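Local atomic coordinates of peptidase S9 prolyl oligopeptidase catalytic domain-containing protein (Pyrococcus horikoshii, PDB entry 4HXF), a protein that probably cleaves peptides as a serine peptidase of the prolyl oligopeptidase family, acting as an acylaminoacyl peptidase within a self-compartmentalizing hexamer. Residues T10-A15 with A34-N39; H578-R583 with M590-L595. All blocks are in the same frame, centred on the assembly; numbering follows the deposited sequence. Where two conformers were deposited one is given.

Interaction 1: residues T10-A15 with A34-N39; sequences TFTKFA and ANLESN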
loop_
_atom_site.group_PDB
_atom_site.type_symbol
_atom_site.label_atom_id
_atom_site.label_comp_id
_atom_site.label_asym_id
_atom_site.label_seq_id
_atom_site.Cartn_x
_atom_site.Cartn_y
_atom_site.Cartn_z
ATOM N N THR A 10 -34.236 -0.408 -11.852
ATOM C CA THR A 10 -34.791 0.883 -12.290
ATOM C C THR A 10 -34.660 2.027 -11.220
ATOM O O THR A 10 -34.479 3.198 -11.614
ATOM C CB THR A 10 -36.265 0.784 -12.702
ATOM O OG1 THR A 10 -36.421 -0.400 -13.483
ATOM C CG2 THR A 10 -36.728 2.000 -13.460
ATOM N N PHE A 11 -34.648 1.639 -9.953
ATOM C CA PHE A 11 -34.629 2.629 -8.828
ATOM C C PHE A 11 -33.316 3.422 -8.915
ATOM O O PHE A 11 -33.250 4.551 -8.439
ATOM C CB PHE A 11 -34.775 1.963 -7.490
ATOM C CG PHE A 11 -33.581 1.259 -7.052
ATOM C CD1 PHE A 11 -33.342 -0.060 -7.469
ATOM C CD2 PHE A 11 -32.695 1.851 -6.144
ATOM C CE1 PHE A 11 -32.200 -0.735 -7.090
ATOM C CE2 PHE A 11 -31.548 1.154 -5.738
ATOM C CZ PHE A 11 -31.308 -0.150 -6.177
ATOM N N THR A 12 -32.318 2.889 -9.580
ATOM C CA THR A 12 -31.052 3.587 -9.688
ATOM C C THR A 12 -31.066 4.717 -10.671
ATOM O O THR A 12 -30.137 5.458 -10.717
ATOM C CB THR A 12 -29.870 2.657 -9.995
ATOM O OG1 THR A 12 -29.915 2.161 -11.330
ATOM C CG2 THR A 12 -29.764 1.485 -8.915
ATOM N N LYS A 13 -32.059 4.764 -11.543
ATOM C CA LYS A 13 -32.119 5.736 -12.643
ATOM C C LYS A 13 -32.773 7.018 -12.094
ATOM O O LYS A 13 -32.785 8.036 -12.805
ATOM C CB LYS A 13 -32.892 5.144 -13.811
ATOM C CG LYS A 13 -32.132 3.930 -14.369
ATOM C CD LYS A 13 -32.703 3.337 -15.659
ATOM N N PHE A 14 -33.380 7.013 -10.905
ATOM C CA PHE A 14 -34.064 8.215 -10.414
ATOM C C PHE A 14 -33.151 9.160 -9.649
ATOM O O PHE A 14 -32.244 8.753 -8.917
ATOM C CB PHE A 14 -35.299 7.908 -9.544
ATOM C CG PHE A 14 -36.213 6.872 -10.146
ATOM C CD1 PHE A 14 -36.891 5.970 -9.368
ATOM C CD2 PHE A 14 -36.477 6.855 -11.509
ATOM C CE1 PHE A 14 -37.752 4.973 -9.921
ATOM C CE2 PHE A 14 -37.314 5.837 -12.063
ATOM C CZ PHE A 14 -37.962 4.913 -11.251
ATOM N N ALA A 15 -33.502 10.437 -9.688
ATOM C CA ALA A 15 -32.845 11.451 -8.831
ATOM C C ALA A 15 -33.635 11.580 -7.610
ATOM O O ALA A 15 -34.855 11.764 -7.723
ATOM C CB ALA A 15 -32.761 12.833 -9.587
ATOM N N ALA A 34 -28.191 6.665 -6.473
ATOM C CA ALA A 34 -27.718 5.327 -6.133
ATOM C C ALA A 34 -26.847 4.851 -7.274
ATOM O O ALA A 34 -27.354 4.553 -8.405
ATOM C CB ALA A 34 -28.951 4.434 -5.955
ATOM N N ASN A 35 -25.535 4.708 -6.989
ATOM C CA ASN A 35 -24.574 4.272 -8.002
ATOM C C ASN A 35 -24.340 2.772 -7.840
ATOM O O ASN A 35 -23.746 2.328 -6.844
ATOM C CB ASN A 35 -23.317 5.041 -7.881
ATOM C CG ASN A 35 -22.272 4.639 -8.918
ATOM O OD1 ASN A 35 -22.231 3.503 -9.392
ATOM N ND2 ASN A 35 -21.444 5.629 -9.320
ATOM N N LEU A 36 -24.915 2.006 -8.707
ATOM C CA LEU A 36 -24.847 0.526 -8.571
ATOM C C LEU A 36 -23.473 -0.035 -8.770
ATOM O O LEU A 36 -23.036 -0.934 -8.030
ATOM C CB LEU A 36 -25.820 -0.091 -9.575
ATOM C CG LEU A 36 -26.145 -1.569 -9.450
ATOM C CD1 LEU A 36 -26.612 -2.011 -8.025
ATOM C CD2 LEU A 36 -27.236 -1.838 -10.524
ATOM N N GLU A 37 -22.713 0.589 -9.677
ATOM C CA GLU A 37 -21.354 0.127 -9.991
ATOM C C GLU A 37 -20.412 0.311 -8.828
ATOM O O GLU A 37 -19.670 -0.606 -8.514
ATOM C CB GLU A 37 -20.801 0.807 -11.267
ATOM C CG GLU A 37 -21.560 0.432 -12.526
ATOM C CD GLU A 37 -22.977 0.987 -12.595
ATOM O OE1 GLU A 37 -23.270 2.156 -12.123
ATOM O OE2 GLU A 37 -23.807 0.204 -13.145
ATOM N N SER A 38 -20.381 1.494 -8.195
ATOM C CA SER A 38 -19.555 1.733 -7.046
ATOM C C SER A 38 -20.134 1.209 -5.757
ATOM O O SER A 38 -19.480 1.161 -4.709
ATOM C CB SER A 38 -19.288 3.233 -6.944
ATOM O OG SER A 38 -20.503 3.928 -6.573
ATOM N N ASN A 39 -21.447 0.904 -5.806
ATOM C CA ASN A 39 -22.249 0.512 -4.662
ATOM C C ASN A 39 -22.313 1.520 -3.546
ATOM O O ASN A 39 -22.234 1.242 -2.340
ATOM C CB ASN A 39 -21.881 -0.921 -4.177
ATOM C CG ASN A 39 -22.986 -1.502 -3.296
ATOM O OD1 ASN A 39 -24.142 -1.162 -3.454
ATOM N ND2 ASN A 39 -22.610 -2.332 -2.280
HETATM O O HOH W 1 -30.350 6.882 -8.311
HETATM O O HOH W 2 -27.292 5.864 -10.761
#

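Interaction 2: residues H578-R583 with M590-L595; sequences HGHSIR and MKRYKL. With Y3A (N-[(benzyloxy)carbonyl]glycyl-N-[(2S,3R)-4-chloro-3-hydroxy-1-phenylbutan-2-yl]glycinamide), chain B.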
loop_
_atom_site.group_PDB
_atom_site.type_symbol
_atom_site.label_atom_id
_atom_site.label_comp_id
_atom_site.label_asym_id
_atom_site.label_seq_id
_atom_site.Cartn_x
_atom_site.Cartn_y
_atom_site.Cartn_z
ATOM N N HIS A 578 -33.902 -1.497 9.867
ATOM C CA HIS A 578 -35.320 -1.762 9.618
ATOM C C HIS A 578 -35.762 -1.291 8.243
ATOM O O HIS A 578 -36.528 -1.979 7.554
ATOM C CB HIS A 578 -36.090 -1.071 10.745
ATOM C CG HIS A 578 -37.553 -1.455 10.875
ATOM N ND1 HIS A 578 -38.010 -2.776 11.036
ATOM C CD2 HIS A 578 -38.666 -0.606 11.006
ATOM C CE1 HIS A 578 -39.346 -2.764 11.169
ATOM N NE2 HIS A 578 -39.760 -1.411 11.156
ATOM N N GLY A 579 -35.208 -0.162 7.838
ATOM C CA GLY A 579 -35.563 0.460 6.558
ATOM C C GLY A 579 -34.686 0.064 5.369
ATOM O O GLY A 579 -34.675 0.791 4.380
ATOM N N HIS A 580 -33.960 -1.053 5.451
ATOM C CA HIS A 580 -32.971 -1.402 4.420
ATOM C C HIS A 580 -33.534 -1.546 3.015
ATOM O O HIS A 580 -32.769 -1.355 2.070
ATOM C CB HIS A 580 -32.247 -2.672 4.808
ATOM C CG HIS A 580 -33.117 -3.917 4.731
ATOM N ND1 HIS A 580 -32.942 -4.886 3.763
ATOM C CD2 HIS A 580 -34.059 -4.413 5.614
ATOM C CE1 HIS A 580 -33.801 -5.906 3.969
ATOM N NE2 HIS A 580 -34.530 -5.602 5.100
ATOM N N SER A 581 -34.854 -1.760 2.883
ATOM C CA SER A 581 -35.439 -2.001 1.548
ATOM C C SER A 581 -35.240 -0.692 0.736
ATOM O O SER A 581 -35.100 -0.724 -0.496
ATOM C CB SER A 581 -36.901 -2.402 1.670
ATOM O OG SER A 581 -37.610 -1.344 2.337
ATOM N N ILE A 582 -35.249 0.420 1.476
ATOM C CA ILE A 582 -35.059 1.756 0.847
ATOM C C ILE A 582 -33.724 2.398 1.183
ATOM O O ILE A 582 -33.217 3.187 0.412
ATOM C CB ILE A 582 -36.287 2.722 1.092
ATOM C CG1 ILE A 582 -36.602 2.850 2.533
ATOM C CG2 ILE A 582 -37.572 2.234 0.343
ATOM C CD1 ILE A 582 -37.608 4.006 2.752
ATOM N N ARG A 583 -33.042 1.967 2.250
ATOM C CA ARG A 583 -31.769 2.623 2.664
ATOM C C ARG A 583 -30.522 1.789 2.611
ATOM O O ARG A 583 -29.442 2.300 2.877
ATOM C CB ARG A 583 -31.965 3.246 4.093
ATOM C CG ARG A 583 -32.979 4.409 4.132
ATOM C CD ARG A 583 -32.897 5.181 5.441
ATOM N NE ARG A 583 -33.549 4.454 6.527
ATOM C CZ ARG A 583 -34.884 4.373 6.720
ATOM N NH1 ARG A 583 -35.745 4.981 5.891
ATOM N NH2 ARG A 583 -35.379 3.673 7.754
ATOM N N MET A 590 -31.021 -3.819 -4.963
ATOM C CA MET A 590 -31.261 -4.467 -6.271
ATOM C C MET A 590 -31.579 -5.974 -6.085
ATOM O O MET A 590 -32.519 -6.517 -6.668
ATOM C CB MET A 590 -30.051 -4.237 -7.108
ATOM C CG MET A 590 -30.153 -4.840 -8.472
ATOM S SD MET A 590 -29.580 -6.526 -8.555
ATOM C CE MET A 590 -27.899 -6.410 -7.902
ATOM N N LYS A 591 -30.780 -6.622 -5.221
ATOM C CA LYS A 591 -30.905 -8.089 -4.982
ATOM C C LYS A 591 -32.196 -8.346 -4.243
ATOM O O LYS A 591 -32.928 -9.307 -4.609
ATOM C CB LYS A 591 -29.748 -8.689 -4.192
ATOM C CG LYS A 591 -28.443 -8.721 -5.045
ATOM C CD LYS A 591 -27.265 -9.214 -4.226
ATOM C CE LYS A 591 -26.090 -9.296 -5.162
ATOM N NZ LYS A 591 -24.832 -9.639 -4.450
ATOM N N ARG A 592 -32.581 -7.489 -3.307
ATOM C CA ARG A 592 -33.885 -7.642 -2.671
ATOM C C ARG A 592 -35.008 -7.494 -3.656
ATOM O O ARG A 592 -35.957 -8.303 -3.651
ATOM C CB ARG A 592 -34.077 -6.655 -1.498
ATOM C CG ARG A 592 -35.470 -6.740 -0.918
ATOM C CD ARG A 592 -35.751 -5.771 0.178
ATOM N NE ARG A 592 -37.215 -5.615 0.345
ATOM C CZ ARG A 592 -38.017 -4.891 -0.430
ATOM N NH1 ARG A 592 -39.328 -4.889 -0.216
ATOM N NH2 ARG A 592 -37.541 -4.111 -1.388
ATOM N N TYR A 593 -34.962 -6.453 -4.502
ATOM C CA TYR A 593 -36.029 -6.293 -5.482
ATOM C C TYR A 593 -36.143 -7.490 -6.418
ATOM O O TYR A 593 -37.263 -7.917 -6.775
ATOM C CB TYR A 593 -35.892 -4.993 -6.278
ATOM C CG TYR A 593 -36.061 -3.677 -5.507
ATOM C CD1 TYR A 593 -35.077 -2.669 -5.579
ATOM C CD2 TYR A 593 -37.165 -3.452 -4.774
ATOM C CE1 TYR A 593 -35.304 -1.452 -4.952
ATOM C CE2 TYR A 593 -37.374 -2.268 -4.059
ATOM C CZ TYR A 593 -36.408 -1.260 -4.183
ATOM O OH TYR A 593 -36.601 -0.060 -3.527
ATOM N N LYS A 594 -35.007 -8.086 -6.808
ATOM C CA LYS A 594 -35.048 -9.166 -7.765
ATOM C C LYS A 594 -35.618 -10.425 -7.062
ATOM O O LYS A 594 -36.475 -11.179 -7.601
ATOM C CB LYS A 594 -33.636 -9.432 -8.253
ATOM C CG LYS A 594 -33.577 -10.613 -9.206
ATOM C CD LYS A 594 -34.434 -10.446 -10.459
ATOM C CE LYS A 594 -34.103 -11.470 -11.554
ATOM N NZ LYS A 594 -35.009 -11.457 -12.754
ATOM N N LEU A 595 -35.239 -10.646 -5.775
ATOM C CA LEU A 595 -35.831 -11.748 -4.962
ATOM C C LEU A 595 -37.348 -11.605 -4.832
ATOM O O LEU A 595 -38.111 -12.558 -5.001
ATOM C CB LEU A 595 -35.240 -11.843 -3.545
ATOM C CG LEU A 595 -33.811 -12.329 -3.342
ATOM C CD1 LEU A 595 -33.357 -12.104 -1.897
ATOM C CD2 LEU A 595 -33.776 -13.825 -3.729
HETATM N N3 Y3A B . -42.549 3.333 14.480
HETATM C CA3 Y3A B . -43.244 2.079 14.828
HETATM C C3 Y3A B . -42.342 0.961 14.295
HETATM O O3 Y3A B . -41.159 1.024 14.030
HETATM C C4 Y3A B . -42.399 -1.245 11.707
HETATM O O4 Y3A B . -43.720 -1.122 11.323
HETATM C CA4 Y3A B . -42.364 -1.390 13.218
HETATM N N4 Y3A B . -43.151 -0.247 13.752
HETATM C CB4 Y3A B . -43.174 -2.584 13.805
HETATM C CG4 Y3A B . -43.124 -2.672 15.294
HETATM C CD1 Y3A B . -41.963 -2.906 16.048
HETATM C CD2 Y3A B . -44.311 -2.591 16.009
HETATM C CE1 Y3A B . -41.960 -3.007 17.427
HETATM C CE2 Y3A B . -44.327 -2.682 17.393
HETATM C CZ4 Y3A B . -43.171 -2.858 18.087
HETATM C C15 Y3A B . -41.259 -0.360 11.080
HETATM O O HOH W 3 -34.788 -3.182 -1.829
#

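Interaction 1: residues T10-A15 with A34-N39
Thr12 and Ala34 meet through carbon, carbonyl and water. Thr12 CB rests on the backbone O of Ala34 at 3.5 Å, and its methyl CG2 runs on past that oxygen to Leu36, with CG2 to Leu36 CB at 4.3 Å. The hydroxyl plays no part here: with chi1 at 71°, OG1 sits between the backbone N and the carbonyl carbon and turns back into its own chain, bonding to Lys9 O, while CG2 lies beside the backbone N. From there the methyl also covers one face of the Phe11 ring, near its rim. Phe11 reaches across in turn, its CE2 coming to 4.2 Å from Ala34 CB.

The clear polar link is a water that donates to the backbone O of both Thr12 and Phe14 and accepts from Ala34 N at 2.8 Å; its bond to Thr12 is weak. The contact joins the chain leading into the first propeller blade to the end of that blade's second strand. Residues 10-12, a 3-10 turn, lead into strand 16-23, and Ala34 lies next to last in the neighbouring strand 26-35. Beyond it the Asn35 side chain starts an Asx motif, OD1 taking Ser38 N at 3.0 Å. Side chains here supply only carbon surface, so what polar linkage there is between the segments runs from backbone to backbone through water.

Interaction 2: residues H578-R583 with M590-L595
Ser581 lays its CB over the centre of one face of the Arg592 guanidinium, 3.4 Å from CZ. The serine supplies a methylene for this overlap. The arginine gets there by stretching: CG is anti to the backbone N (chi1 175°) and the chain stays extended as far as NE, carrying the flat group from helix 586-605 across to the short helix 580-583. Along the way Arg592 CD passes His580 CE1 at 4.3 Å. In the plane of the guanidinium, at its edge, a water accepts from Arg592 NH2 at 2.9 Å and donates to Ser581 O at 2.8 Å; the same water sits over the centre of one face of the Tyr593 ring. The Tyr593 hydroxyl is hydrogen-bonded to Arg589 NH2.

Residues 578-583 carry the histidine of the alpha/beta-hydrolase domain and the short helix that follows it. His578 is covalently joined to the chloromethyl ketone inhibitor, NE2 to C15 at 1.8 Å, and its ND1 is hydrogen-bonded to Asp546, consistent with a Ser-His-Asp triad completed by Ser466. Gly579 is the N-cap of helix 580-583, its O taking Ile582 N and Arg583 N from opposite faces of the carbonyl plane. The charge of Arg592 is met outside the two segments by salt bridges to Glu488 and Glu399. A leucine in its place would probably leave both carboxylates without their mate and the water without its donor. His580, beside the arginine chain, is hydrogen-bonded through its two ring nitrogens to His588 and Asn489.

In the fold
Both contacts are buried, and they lie side by side, centres about 13 Å apart. Interaction 1 joins the lead-in to the first propeller blade with the end of its second strand; interaction 2 joins two helices of the hydrolase domain. Helix 586-605 is where they meet: Phe11 CD1 packs on Tyr593 CE1 at 3.5 Å, and Leu36 CD1 lies 4.2 Å from Met590 CB, so the first blade and the chain leading into it both pack on the catalytic domain here. Their chemistry differs. Residues 10-15 and 34-39 rely on apolar surface and water-bridged backbone groups, whereas 590-595 brings in a buried charge, paired elsewhere in the hydrolase domain, against the segment carrying the inhibitor-bound histidine.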